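Local atomic coordinates of phosphoserine phosphatase (Thermococcus onnurineus, PDB entry 4AP9), a protein that probably hydrolyses O-phosphoserine to serine and phosphate with the help of magnesium, the last step of serine biosynthesis. Residues Asp15-Leu20 with Asp158-Ala163; Val99-Ser104 with Arg139-Phe144; Met171-Gly176 with Leu184-Leu189. One frame throughout, in Å; residues are numbered along the deposited sequence.

Interaction 1. Residues Asp15-Leu20 with Asp158-Ala163. With 1PS (3-pyridinium-1-ylpropane-1-sulfonate), chain F.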
ATOM      1  N   ASP A  15       0.599 -14.215 -24.992  1.00 12.28           N
ATOM      2  CA  ASP A  15       0.529 -13.180 -26.017  1.00 11.50           C
ATOM      3  C   ASP A  15       0.491 -13.909 -27.355  1.00 14.80           C
ATOM      4  O   ASP A  15       1.460 -14.570 -27.719  1.00 13.39           O
ATOM      5  CB  ASP A  15       1.743 -12.257 -25.923  1.00 12.96           C
ATOM      6  CG  ASP A  15       1.617 -11.023 -26.798  1.00 15.02           C
ATOM      7  OD1 ASP A  15       0.478 -10.622 -27.101  1.00 13.64           O
ATOM      8  OD2 ASP A  15       2.663 -10.452 -27.186  1.00 16.21           O
ATOM      9  N   ILE A  16      -0.639 -13.808 -28.058  1.00 11.14           N
ATOM     10  CA  ILE A  16      -0.946 -14.640 -29.220  1.00 11.84           C
ATOM     11  C   ILE A  16       0.083 -14.546 -30.346  1.00 13.49           C
ATOM     12  O   ILE A  16       0.554 -15.562 -30.851  1.00 14.94           O
ATOM     13  CB  ILE A  16      -2.347 -14.294 -29.771  1.00 14.43           C
ATOM     14  CG1 ILE A  16      -3.404 -14.660 -28.733  1.00 14.34           C
ATOM     15  CG2 ILE A  16      -2.629 -15.044 -31.073  1.00 14.25           C
ATOM     16  CD1 ILE A  16      -4.798 -14.159 -29.075  1.00 14.47           C
ATOM     17  N   GLU A  17       0.442 -13.338 -30.734  1.00 14.35           N
ATOM     18  CA  GLU A  17       1.305 -13.179 -31.904  1.00 12.99           C
ATOM     19  C   GLU A  17       2.716 -13.670 -31.649  1.00 15.68           C
ATOM     20  O   GLU A  17       3.366 -13.255 -30.699  1.00 15.94           O
ATOM     21  CB  GLU A  17       1.331 -11.721 -32.355  1.00 16.43           C
ATOM     22  CG  GLU A  17      -0.036 -11.183 -32.727  1.00 14.69           C
ATOM     23  CD  GLU A  17      -0.068  -9.664 -32.724  1.00 17.61           C
ATOM     24  OE1 GLU A  17       0.198  -9.058 -31.662  1.00 17.61           O
ATOM     25  OE2 GLU A  17      -0.357  -9.076 -33.782  1.00 15.36           O
ATOM     26  N   GLY A  18       3.194 -14.555 -32.514  1.00 16.80           N
ATOM     27  CA  GLY A  18       4.547 -15.072 -32.377  1.00 15.34           C
ATOM     28  C   GLY A  18       4.649 -16.232 -31.401  1.00 18.18           C
ATOM     29  O   GLY A  18       5.731 -16.772 -31.183  1.00 20.22           O
ATOM     30  N   THR A  19       3.527 -16.620 -30.806  1.00 16.09           N
ATOM     31  CA  THR A  19       3.488 -17.832 -30.002  1.00 15.85           C
ATOM     32  C   THR A  19       2.527 -18.829 -30.631  1.00 17.30           C
ATOM     33  O   THR A  19       2.936 -19.937 -30.984  1.00 16.80           O
ATOM     34  CB  THR A  19       3.064 -17.562 -28.551  1.00 15.90           C
ATOM     35  OG1 THR A  19       1.726 -17.048 -28.542  1.00 18.47           O
ATOM     36  CG2 THR A  19       4.018 -16.551 -27.885  1.00 15.67           C
ATOM     37  N   LEU A  20       1.261 -18.429 -30.783  1.00 15.84           N
ATOM     38  CA  LEU A  20       0.239 -19.318 -31.337  1.00 13.98           C
ATOM     39  C   LEU A  20       0.035 -19.156 -32.838  1.00 17.36           C
ATOM     40  O   LEU A  20      -0.434 -20.085 -33.502  1.00 18.35           O
ATOM     41  CB  LEU A  20      -1.103 -19.117 -30.625  1.00 12.58           C
ATOM     42  CG  LEU A  20      -1.139 -19.264 -29.101  1.00 14.86           C
ATOM     43  CD1 LEU A  20      -2.576 -19.122 -28.608  1.00 16.83           C
ATOM     44  CD2 LEU A  20      -0.550 -20.606 -28.666  1.00 19.56           C
ATOM     45  N   ASP A 158       6.080 -13.470 -27.514  1.00 16.69           N
ATOM     46  CA  ASP A 158       7.105 -13.289 -28.531  1.00 17.28           C
ATOM     47  C   ASP A 158       7.110 -11.822 -28.952  1.00 17.69           C
ATOM     48  O   ASP A 158       6.679 -10.929 -28.227  1.00 14.94           O
ATOM     49  CB  ASP A 158       6.664 -13.971 -29.836  1.00 19.05           C
ATOM     50  CG  ASP A 158       7.407 -13.459 -31.060  1.00 24.16           C
ATOM     51  OD1 ASP A 158       8.615 -13.755 -31.174  1.00 34.81           O
ATOM     52  OD2 ASP A 158       6.805 -12.777 -31.925  1.00 18.98           O
ATOM     53  N   GLY A 159       7.593 -11.596 -30.165  1.00 17.49           N
ATOM     54  CA  GLY A 159       7.991 -10.281 -30.596  1.00 18.60           C
ATOM     55  C   GLY A 159       7.138  -9.080 -30.275  1.00 16.78           C
ATOM     56  O   GLY A 159       7.662  -7.981 -30.223  1.00 18.55           O
ATOM     57  N   TYR A 160       5.831  -9.276 -30.086  1.00 14.81           N
ATOM     58  CA  TYR A 160       4.964  -8.178 -29.679  1.00 15.16           C
ATOM     59  C   TYR A 160       4.848  -7.910 -28.181  1.00 17.38           C
ATOM     60  O   TYR A 160       4.105  -7.023 -27.760  1.00 18.00           O
ATOM     61  CB  TYR A 160       3.581  -8.356 -30.327  1.00 14.25           C
ATOM     62  CG  TYR A 160       3.605  -8.170 -31.826  1.00 14.95           C
ATOM     63  CD1 TYR A 160       4.154  -9.148 -32.653  1.00 16.76           C
ATOM     64  CD2 TYR A 160       3.090  -7.020 -32.418  1.00 15.97           C
ATOM     65  CE1 TYR A 160       4.191  -8.985 -34.019  1.00 18.41           C
ATOM     66  CE2 TYR A 160       3.121  -6.850 -33.784  1.00 18.12           C
ATOM     67  CZ  TYR A 160       3.672  -7.831 -34.579  1.00 16.78           C
ATOM     68  OH  TYR A 160       3.704  -7.662 -35.943  1.00 14.34           O
ATOM     69  N   ALA A 161       5.603  -8.665 -27.383  1.00 17.80           N
ATOM     70  CA  ALA A 161       5.670  -8.412 -25.941  1.00 16.79           C
ATOM     71  C   ALA A 161       6.915  -7.585 -25.606  1.00 17.81           C
ATOM     72  O   ALA A 161       7.729  -7.302 -26.486  1.00 18.32           O
ATOM     73  CB  ALA A 161       5.672  -9.730 -25.165  1.00 17.48           C
ATOM     74  N   ASP A 162       7.060  -7.197 -24.341  1.00 16.58           N
ATOM     75  CA  ASP A 162       8.233  -6.444 -23.900  1.00 18.08           C
ATOM     76  C   ASP A 162       8.490  -6.645 -22.417  1.00 18.89           C
ATOM     77  O   ASP A 162       7.842  -7.471 -21.764  1.00 16.85           O
ATOM     78  CB  ASP A 162       8.069  -4.949 -24.188  1.00 19.29           C
ATOM     79  CG  ASP A 162       6.888  -4.327 -23.430  1.00 21.80           C
ATOM     80  OD1 ASP A 162       6.256  -5.017 -22.589  1.00 25.43           O
ATOM     81  OD2 ASP A 162       6.594  -3.147 -23.687  1.00 28.25           O
ATOM     82  N   ALA A 163       9.430  -5.876 -21.876  1.00 18.88           N
ATOM     83  CA  ALA A 163       9.818  -6.067 -20.481  1.00 19.62           C
ATOM     84  C   ALA A 163       8.659  -5.743 -19.551  1.00 18.12           C
ATOM     85  O   ALA A 163       8.532  -6.328 -18.484  1.00 19.18           O
ATOM     86  CB  ALA A 163      11.029  -5.208 -20.139  1.00 19.36           C
TER
HETATM   87  N1  1PS F 202       6.066  -3.062 -27.401  1.00 27.75           N
HETATM   88  C1  1PS F 202       6.857  -1.983 -27.441  1.00 24.45           C
HETATM   89  C2  1PS F 202       8.091  -2.036 -28.074  1.00 20.19           C
HETATM   90  C3  1PS F 202       6.440  -4.220 -27.966  1.00 21.24           C
HETATM   91  C4  1PS F 202       7.668  -4.346 -28.603  1.00 22.45           C
HETATM   92  C5  1PS F 202       8.516  -3.233 -28.668  1.00 23.04           C
HETATM   93  C6  1PS F 202       4.778  -2.946 -26.764  1.00 25.47           C
HETATM   94  C7  1PS F 202       4.111  -4.278 -26.660  1.00 25.00           C
HETATM   95  C8  1PS F 202       2.679  -4.219 -27.120  1.00 24.81           C
HETATM   96  S1  1PS F 202       1.679  -3.568 -25.811  1.00 27.59           S
HETATM   97  O1  1PS F 202       0.312  -4.093 -25.981  1.00 26.37           O
HETATM   98  O2  1PS F 202       1.595  -2.122 -25.919  1.00 26.43           O
HETATM   99  O3  1PS F 202       2.308  -3.906 -24.568  1.00 22.59           O
HETATM  100  O   HOH W   1       7.796 -16.495 -32.784  1.00 26.59           O
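The Asp-15-to-Thr-19 sequence matches the first signature motif of the haloacid dehalogenase superfamily, DxDGT, with Glu-17 in the place of the second aspartate, and it packs here against the acidic motif IV loop, Asp-158 to Asp-162. No direct hydrogen bond spans the contact. Glu-17 and Tyr-160 instead meet flat group over flat group: the carboxylate carbon CD lies 4.0 Å above the centre of the ring, the two planes being 31° apart. Glu-17 OE1 comes to 3.5 Å from Tyr-160 CG, while the hydroxyl of the tyrosine reaches past the contact to Glu-24. Gly-18 offers a surface without a side chain, on which Asp-158 rests, CB 3.2 Å from Gly-18 O and OD2 3.3 Å from Gly-18 CA. A water adds a polar link, 2.6 Å from Gly-18 O and more weakly bound to Asp-158 OD1. With CG anti to the backbone N (chi1 -170°), the carboxylate of Asp-15 is turned to the second loop, OD2 3.4 Å from Ala-161 N but not directed well enough to bond; that amide closes a type I turn on Asp-158 O at 2.6 Å, and OD2 is paired with Lys-141. The bound sulfonate ligand lies beyond, its C7 3.0 Å from Tyr-160 O. Both loops leave the C-terminal ends of neighbouring parallel strands, 11-15 and 153-157, and lead on to helices 25-33 and 163-168 respectively.

Interaction 2. Residues Val99-Ser104 with Arg139-Phe144. With 1PS (3-pyridinium-1-ylpropane-1-sulfonate), chain F.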
ATOM      1  N   VAL A  99      -5.217 -17.388 -20.266  1.00 11.27           N
ATOM      2  CA  VAL A  99      -5.677 -16.086 -20.727  1.00 12.07           C
ATOM      3  C   VAL A  99      -4.913 -15.742 -21.981  1.00 12.07           C
ATOM      4  O   VAL A  99      -3.677 -15.703 -21.978  1.00 13.45           O
ATOM      5  CB  VAL A  99      -5.467 -14.976 -19.665  1.00 12.72           C
ATOM      6  CG1 VAL A  99      -5.953 -13.650 -20.198  1.00 14.21           C
ATOM      7  CG2 VAL A  99      -6.209 -15.326 -18.371  1.00 14.16           C
ATOM      8  N   LEU A 100      -5.643 -15.515 -23.065  1.00 12.51           N
ATOM      9  CA  LEU A 100      -5.009 -15.186 -24.334  1.00 11.80           C
ATOM     10  C   LEU A 100      -5.139 -13.692 -24.545  1.00 13.83           C
ATOM     11  O   LEU A 100      -6.224 -13.137 -24.398  1.00 16.46           O
ATOM     12  CB  LEU A 100      -5.692 -15.943 -25.480  1.00 12.15           C
ATOM     13  CG  LEU A 100      -5.767 -17.468 -25.402  1.00 16.18           C
ATOM     14  CD1 LEU A 100      -6.217 -18.030 -26.738  1.00 19.98           C
ATOM     15  CD2 LEU A 100      -4.446 -18.095 -25.001  1.00 14.75           C
ATOM     16  N   ILE A 101      -4.039 -13.026 -24.881  1.00 12.94           N
ATOM     17  CA  ILE A 101      -4.095 -11.590 -25.086  1.00 12.74           C
ATOM     18  C   ILE A 101      -3.420 -11.199 -26.385  1.00 13.63           C
ATOM     19  O   ILE A 101      -2.593 -11.946 -26.918  1.00 13.18           O
ATOM     20  CB  ILE A 101      -3.448 -10.806 -23.910  1.00 11.85           C
ATOM     21  CG1 ILE A 101      -1.944 -11.079 -23.794  1.00 11.12           C
ATOM     22  CG2 ILE A 101      -4.104 -11.180 -22.589  1.00 15.39           C
ATOM     23  CD1 ILE A 101      -1.286 -10.265 -22.689  1.00 17.99           C
ATOM     24  N   SER A 102      -3.806 -10.045 -26.906  1.00 11.73           N
ATOM     25  CA  SER A 102      -3.104  -9.458 -28.038  1.00 12.94           C
ATOM     26  C   SER A 102      -3.382  -7.962 -28.103  1.00 14.31           C
ATOM     27  O   SER A 102      -4.445  -7.504 -27.665  1.00 13.37           O
ATOM     28  CB  SER A 102      -3.554 -10.118 -29.351  1.00 15.27           C
ATOM     29  OG  SER A 102      -2.896  -9.526 -30.478  1.00 13.94           O
ATOM     30  N   GLY A 103      -2.442  -7.212 -28.665  1.00 11.28           N
ATOM     31  CA  GLY A 103      -2.658  -5.800 -28.953  1.00 12.13           C
ATOM     32  C   GLY A 103      -3.287  -5.583 -30.324  1.00 13.97           C
ATOM     33  O   GLY A 103      -3.580  -4.445 -30.710  1.00 13.27           O
ATOM     34  N   SER A 104      -3.480  -6.676 -31.061  1.00 13.19           N
ATOM     35  CA  SER A 104      -4.167  -6.622 -32.344  1.00 11.94           C
ATOM     36  C   SER A 104      -5.671  -6.781 -32.128  1.00 13.30           C
ATOM     37  O   SER A 104      -6.143  -6.848 -30.982  1.00 10.92           O
ATOM     38  CB  SER A 104      -3.770  -7.799 -33.246  1.00 15.73           C
ATOM     39  OG  SER A 104      -4.199  -7.576 -34.593  1.00 14.74           O
ATOM     40  N   ARG A 139      -4.003  -0.323 -21.587  1.00 14.95           N
ATOM     41  CA  ARG A 139      -2.932   0.640 -21.843  1.00 15.22           C
ATOM     42  C   ARG A 139      -1.783  -0.041 -22.566  1.00 15.15           C
ATOM     43  O   ARG A 139      -1.270   0.461 -23.568  1.00 15.53           O
ATOM     44  CB  ARG A 139      -2.420   1.219 -20.527  1.00 16.88           C
ATOM     45  CG  ARG A 139      -1.342   2.281 -20.675  1.00 19.13           C
ATOM     46  CD  ARG A 139      -0.848   2.678 -19.286  1.00 23.38           C
ATOM     47  NE  ARG A 139       0.053   3.818 -19.321  1.00 32.58           N
ATOM     48  CZ  ARG A 139       1.163   3.907 -18.596  1.00 31.75           C
ATOM     49  NH1 ARG A 139       1.511   2.908 -17.788  1.00 35.66           N
ATOM     50  NH2 ARG A 139       1.930   4.987 -18.694  1.00 32.81           N
ATOM     51  N   ASP A 140      -1.384  -1.184 -22.019  1.00 13.70           N
ATOM     52  CA  ASP A 140      -0.337  -2.045 -22.577  1.00 15.27           C
ATOM     53  C   ASP A 140      -0.446  -3.402 -21.875  1.00 15.52           C
ATOM     54  O   ASP A 140      -1.218  -3.549 -20.923  1.00 13.12           O
ATOM     55  CB  ASP A 140       1.065  -1.444 -22.384  1.00 17.17           C
ATOM     56  CG  ASP A 140       1.396  -1.153 -20.917  1.00 19.64           C
ATOM     57  OD1 ASP A 140       1.476  -2.099 -20.107  1.00 17.75           O
ATOM     58  OD2 ASP A 140       1.615   0.025 -20.571  1.00 20.02           O
ATOM     59  N   LYS A 141       0.316  -4.394 -22.331  1.00 14.27           N
ATOM     60  CA  LYS A 141       0.152  -5.749 -21.802  1.00 16.05           C
ATOM     61  C   LYS A 141       0.538  -5.897 -20.336  1.00 15.13           C
ATOM     62  O   LYS A 141      -0.086  -6.670 -19.604  1.00 16.22           O
ATOM     63  CB  LYS A 141       0.877  -6.773 -22.677  1.00 14.35           C
ATOM     64  CG  LYS A 141       0.226  -6.916 -24.048  1.00 14.28           C
ATOM     65  CD  LYS A 141       1.183  -7.470 -25.090  1.00 14.39           C
ATOM     66  CE  LYS A 141       0.523  -7.471 -26.471  1.00 15.01           C
ATOM     67  NZ  LYS A 141       1.443  -7.940 -27.563  1.00 14.31           N
ATOM     68  N   GLY A 142       1.547  -5.153 -19.895  1.00 15.54           N
ATOM     69  CA  GLY A 142       1.869  -5.142 -18.483  1.00 14.79           C
ATOM     70  C   GLY A 142       0.717  -4.610 -17.650  1.00 17.40           C
ATOM     71  O   GLY A 142       0.376  -5.183 -16.602  1.00 13.35           O
ATOM     72  N   GLU A 143       0.109  -3.510 -18.102  1.00 14.67           N
ATOM     73  CA  GLU A 143      -0.998  -2.928 -17.349  1.00 16.25           C
ATOM     74  C   GLU A 143      -2.141  -3.918 -17.287  1.00 15.35           C
ATOM     75  O   GLU A 143      -2.789  -4.072 -16.248  1.00 14.34           O
ATOM     76  CB  GLU A 143      -1.492  -1.623 -17.985  1.00 17.41           C
ATOM     77  CG  GLU A 143      -0.635  -0.424 -17.691  1.00 24.45           C
ATOM     78  CD  GLU A 143      -0.405  -0.228 -16.205  1.00 22.91           C
ATOM     79  OE1 GLU A 143      -1.381   0.023 -15.468  1.00 23.61           O
ATOM     80  OE2 GLU A 143       0.758  -0.323 -15.788  1.00 28.98           O
ATOM     81  N   PHE A 144      -2.381  -4.608 -18.399  1.00 15.11           N
ATOM     82  CA  PHE A 144      -3.461  -5.584 -18.438  1.00 16.59           C
ATOM     83  C   PHE A 144      -3.269  -6.688 -17.396  1.00 16.13           C
ATOM     84  O   PHE A 144      -4.231  -7.135 -16.774  1.00 16.45           O
ATOM     85  CB  PHE A 144      -3.610  -6.218 -19.821  1.00 15.40           C
ATOM     86  CG  PHE A 144      -4.675  -7.266 -19.875  1.00 15.74           C
ATOM     87  CD1 PHE A 144      -6.010  -6.909 -19.794  1.00 16.73           C
ATOM     88  CD2 PHE A 144      -4.346  -8.603 -19.981  1.00 16.59           C
ATOM     89  CE1 PHE A 144      -7.001  -7.883 -19.821  1.00 16.93           C
ATOM     90  CE2 PHE A 144      -5.340  -9.578 -20.016  1.00 17.12           C
ATOM     91  CZ  PHE A 144      -6.661  -9.204 -19.937  1.00 15.89           C
TER
HETATM   92  N1  1PS F 202       6.066  -3.062 -27.401  1.00 27.75           N
HETATM   93  C1  1PS F 202       6.857  -1.983 -27.441  1.00 24.45           C
HETATM   94  C2  1PS F 202       8.091  -2.036 -28.074  1.00 20.19           C
HETATM   95  C3  1PS F 202       6.440  -4.220 -27.966  1.00 21.24           C
HETATM   96  C4  1PS F 202       7.668  -4.346 -28.603  1.00 22.45           C
HETATM   97  C5  1PS F 202       8.516  -3.233 -28.668  1.00 23.04           C
HETATM   98  C6  1PS F 202       4.778  -2.946 -26.764  1.00 25.47           C
HETATM   99  C7  1PS F 202       4.111  -4.278 -26.660  1.00 25.00           C
HETATM  100  C8  1PS F 202       2.679  -4.219 -27.120  1.00 24.81           C
HETATM  101  S1  1PS F 202       1.679  -3.568 -25.811  1.00 27.59           S
HETATM  102  O1  1PS F 202       0.312  -4.093 -25.981  1.00 26.37           O
HETATM  103  O2  1PS F 202       1.595  -2.122 -25.919  1.00 26.43           O
HETATM  104  O3  1PS F 202       2.308  -3.906 -24.568  1.00 22.59           O
HETATM  105  O   HOH W   2       0.138  -7.243 -29.871  1.00 14.62           O
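Lys-141, in the first turn of helix 141-145, lies across Ile-101 and Gly-103 at the end of strand 97-102; it is probably the motif III lysine of the haloacid dehalogenase superfamily. Its CB turns toward the strand and lies between Ile-101 CD1 and O3 of the bound 3-pyridinium-1-ylpropane-1-sulfonate. With CG anti to the carbonyl carbon (chi1 -68°), CG comes 3.9 Å from Ile-101 CD1 and, on the opposite side, 3.4 Å from sulfonate O1. CD continues past the same sulfonate, and CE meets both O1, at 3.4 Å, and Gly-103 N, at 3.7 Å. The chain stays extended to NZ, which gives a proton to a water 2.7 Å away; this water also accepts from Gly-103 N at 2.8 Å and so ties the tip to the strand end. The same ammonium pairs with Asp-15 and bonds to the carbonyl of Tyr-160. One turn further along the helix, Phe-144 takes the apolar share: Ile-101 CG2 approaches its CE2 obliquely at 3.3 Å, and Val-99 CG1 sits at the ring edge beside the same carbon. Ser-102 turns away and accepts from Ser-104 N in an ST turn. At the start of the helix, Asp-140 is the N-cap, its OD1 met by Glu-143 N from 35° above the carboxylate plane. The backbone N of Lys-141 is directed to the ligand, bonding to sulfonate O3 at 3.0 Å in an almost straight line (176°). The chemistry is therefore divided: the helix N-terminus offers an amide to the anion, the methylenes of the lysine flank it, and NZ is engaged by other partners, its pairing with Asp-15 being consistent with the motif III role.

Interaction 3. Residues Met171-Gly176 with Leu184-Leu189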
HETATM    1  N   MSE A 171       7.031 -15.928 -13.776  1.00 17.82           N
HETATM    2  CA  MSE A 171       7.909 -16.717 -14.619  1.00 15.03           C
HETATM    3  C   MSE A 171       7.508 -16.359 -16.039  1.00 16.40           C
HETATM    4  O   MSE A 171       6.322 -16.344 -16.358  1.00 14.42           O
HETATM    5  CB  MSE A 171       7.687 -18.210 -14.359  1.00 13.90           C
HETATM    6  CG  MSE A 171       8.552 -19.130 -15.208  1.00 18.00           C
HETATM    7 SE   MSE A 171       8.302 -21.035 -14.820  1.00 24.23          SE
HETATM    8  CE  MSE A 171       8.781 -21.037 -12.940  1.00 17.88           C
ATOM      9  N   GLY A 172       8.485 -16.043 -16.881  1.00 15.39           N
ATOM     10  CA  GLY A 172       8.201 -15.617 -18.235  1.00 14.97           C
ATOM     11  C   GLY A 172       8.978 -16.442 -19.238  1.00 15.69           C
ATOM     12  O   GLY A 172      10.133 -16.774 -18.998  1.00 15.26           O
ATOM     13  N   ILE A 173       8.328 -16.802 -20.342  1.00 14.87           N
ATOM     14  CA  ILE A 173       8.968 -17.575 -21.391  1.00 15.92           C
ATOM     15  C   ILE A 173       8.805 -16.852 -22.714  1.00 15.19           C
ATOM     16  O   ILE A 173       7.687 -16.559 -23.144  1.00 13.95           O
ATOM     17  CB  ILE A 173       8.332 -18.969 -21.564  1.00 14.17           C
ATOM     18  CG1 ILE A 173       8.323 -19.721 -20.237  1.00 12.14           C
ATOM     19  CG2 ILE A 173       9.091 -19.784 -22.617  1.00 16.24           C
ATOM     20  CD1 ILE A 173       7.597 -21.073 -20.298  1.00 15.64           C
ATOM     21  N   ALA A 174       9.930 -16.584 -23.367  1.00 15.10           N
ATOM     22  CA  ALA A 174       9.922 -16.014 -24.711  1.00 15.50           C
ATOM     23  C   ALA A 174      10.029 -17.113 -25.761  1.00 18.15           C
ATOM     24  O   ALA A 174      10.639 -18.150 -25.517  1.00 18.28           O
ATOM     25  CB  ALA A 174      11.062 -15.008 -24.868  1.00 16.85           C
ATOM     26  N   VAL A 175       9.425 -16.889 -26.927  1.00 16.06           N
ATOM     27  CA  VAL A 175       9.481 -17.854 -28.014  1.00 17.26           C
ATOM     28  C   VAL A 175      10.140 -17.299 -29.274  1.00 20.16           C
ATOM     29  O   VAL A 175       9.661 -16.325 -29.848  1.00 19.63           O
ATOM     30  CB  VAL A 175       8.076 -18.297 -28.424  1.00 16.97           C
ATOM     31  CG1 VAL A 175       8.155 -19.340 -29.533  1.00 19.56           C
ATOM     32  CG2 VAL A 175       7.313 -18.834 -27.215  1.00 18.29           C
ATOM     33  N   GLY A 176      11.233 -17.922 -29.705  1.00 20.06           N
ATOM     34  CA  GLY A 176      11.897 -17.497 -30.925  1.00 19.71           C
ATOM     35  C   GLY A 176      12.855 -16.320 -31.030  1.00 21.49           C
ATOM     36  O   GLY A 176      13.604 -16.203 -32.002  1.00 25.35           O
ATOM     37  N   LEU A 184      13.091 -17.501 -19.538  1.00 17.57           N
ATOM     38  CA  LEU A 184      13.440 -18.593 -20.429  1.00 20.20           C
ATOM     39  C   LEU A 184      13.211 -18.204 -21.878  1.00 19.54           C
ATOM     40  O   LEU A 184      12.366 -17.360 -22.173  1.00 16.42           O
ATOM     41  CB  LEU A 184      12.578 -19.813 -20.102  1.00 20.05           C
ATOM     42  CG  LEU A 184      12.706 -20.307 -18.671  1.00 19.64           C
ATOM     43  CD1 LEU A 184      11.487 -21.115 -18.241  1.00 23.50           C
ATOM     44  CD2 LEU A 184      13.975 -21.124 -18.564  1.00 22.73           C
ATOM     45  N   LEU A 185      13.965 -18.834 -22.779  1.00 19.99           N
ATOM     46  CA  LEU A 185      13.734 -18.700 -24.217  1.00 22.43           C
ATOM     47  C   LEU A 185      13.597 -20.090 -24.818  1.00 20.80           C
ATOM     48  O   LEU A 185      14.512 -20.895 -24.705  1.00 22.63           O
ATOM     49  CB  LEU A 185      14.908 -17.966 -24.883  1.00 20.76           C
ATOM     50  CG  LEU A 185      14.851 -17.810 -26.409  1.00 22.40           C
ATOM     51  CD1 LEU A 185      13.751 -16.844 -26.811  1.00 23.64           C
ATOM     52  CD2 LEU A 185      16.191 -17.326 -26.978  1.00 27.33           C
ATOM     53  N   VAL A 186      12.460 -20.379 -25.441  1.00 20.03           N
ATOM     54  CA  VAL A 186      12.285 -21.630 -26.171  1.00 21.31           C
ATOM     55  C   VAL A 186      12.322 -21.379 -27.672  1.00 21.26           C
ATOM     56  O   VAL A 186      12.006 -20.282 -28.130  1.00 21.52           O
ATOM     57  CB  VAL A 186      10.991 -22.356 -25.776  1.00 21.62           C
ATOM     58  CG1 VAL A 186      11.102 -22.857 -24.351  1.00 20.97           C
ATOM     59  CG2 VAL A 186       9.782 -21.426 -25.935  1.00 20.13           C
ATOM     60  N   LYS A 187      12.710 -22.393 -28.441  1.00 22.13           N
ATOM     61  CA  LYS A 187      12.973 -22.207 -29.871  1.00 24.24           C
ATOM     62  C   LYS A 187      11.738 -21.892 -30.705  1.00 22.99           C
ATOM     63  O   LYS A 187      11.811 -21.120 -31.659  1.00 25.18           O
ATOM     64  CB  LYS A 187      13.660 -23.441 -30.466  1.00 25.15           C
ATOM     65  CG  LYS A 187      15.086 -23.656 -29.998  1.00 33.28           C
ATOM     66  CD  LYS A 187      15.725 -24.823 -30.749  1.00 39.79           C
ATOM     67  CE  LYS A 187      17.056 -25.237 -30.139  1.00 43.87           C
ATOM     68  NZ  LYS A 187      17.599 -26.461 -30.802  1.00 53.68           N
ATOM     69  N   ASP A 188      10.615 -22.512 -30.359  1.00 20.81           N
ATOM     70  CA  ASP A 188       9.402 -22.397 -31.152  1.00 24.13           C
ATOM     71  C   ASP A 188       8.250 -22.986 -30.351  1.00 21.03           C
ATOM     72  O   ASP A 188       8.446 -23.447 -29.230  1.00 19.71           O
ATOM     73  CB  ASP A 188       9.558 -23.131 -32.491  1.00 24.47           C
ATOM     74  CG  ASP A 188      10.031 -24.567 -32.321  1.00 27.55           C
ATOM     75  OD1 ASP A 188       9.767 -25.168 -31.255  1.00 23.10           O
ATOM     76  OD2 ASP A 188      10.667 -25.101 -33.260  1.00 30.10           O
ATOM     77  N   LEU A 189       7.054 -22.971 -30.917  1.00 19.92           N
ATOM     78  CA  LEU A 189       5.874 -23.395 -30.172  1.00 19.49           C
ATOM     79  C   LEU A 189       5.984 -24.854 -29.749  1.00 20.43           C
ATOM     80  O   LEU A 189       5.494 -25.238 -28.692  1.00 20.64           O
ATOM     81  CB  LEU A 189       4.617 -23.170 -31.005  1.00 18.06           C
ATOM     82  CG  LEU A 189       3.260 -23.525 -30.403  1.00 18.77           C
ATOM     83  CD1 LEU A 189       3.024 -22.743 -29.133  1.00 18.09           C
ATOM     84  CD2 LEU A 189       2.160 -23.228 -31.414  1.00 18.99           C
TER
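Leu-184 O receives the shortest hydrogen bond of this contact, from Ala-174 N at 2.8 Å and nearly straight, with the donor tilted 26° from the carbonyl plane. The CA-H of Ile-173 leans on the same oxygen. Three more bonds continue the ladder: Leu-184 N to Gly-172 O at 3.1 Å, Val-186 N to Ala-174 O at 2.9 Å, and Gly-176 N to Val-186 O, also at 2.9 Å. This is parallel pairing, the strand axes inclined by 31°, and it sets 184-186 as the outermost strand, within the chain, on this side of the central sheet of the haloacid dehalogenase fold. The seven residues joining the segments contain no helix, so the return is made by a loop and not by a classic beta-alpha-beta crossover. On the face carrying Ile-173, Val-175, Leu-184 and Val-186, Val-186 CG2 is central: it lies 3.8 Å from Ile-173 CG2 and equally 3.8 Å from Val-175 CG2. Helix 189-197 packs on this face, where Phe-195 touches both Ile-173 and Leu-184. On the other face, Leu-185 CD1 bends back to 3.8 Å from Ala-174 CB. Val-175 CG1, anti to its backbone N (chi1 -178°), reaches past the strand pair to Asp-188 CA at 3.7 Å. Asp-188 is the N-cap of the helix that follows, its OD1 accepting from Glu-191 N.

All three contacts draw on one sheet, in which strand 97-102 lies beside 11-15, then 153-157, 171-175 and finally 184-186. Interaction 1 stands in the middle, its centre about 10 Å from each of the others, whereas the centres of interactions 2 and 3 are about 18 Å apart and the two do not touch. Along the chain, interaction 2 falls wholly between the two segments of interaction 1, and interaction 3 follows both. Interactions 1 and 2 share the ligand and are joined by the Asp-15 to Lys-141 salt bridge. Interaction 3, away from the ligand, touches interaction 1 through Thr-19 and Val-175. Loops at the strand ends thus help form the pocket, while the edge pair completes the sheet.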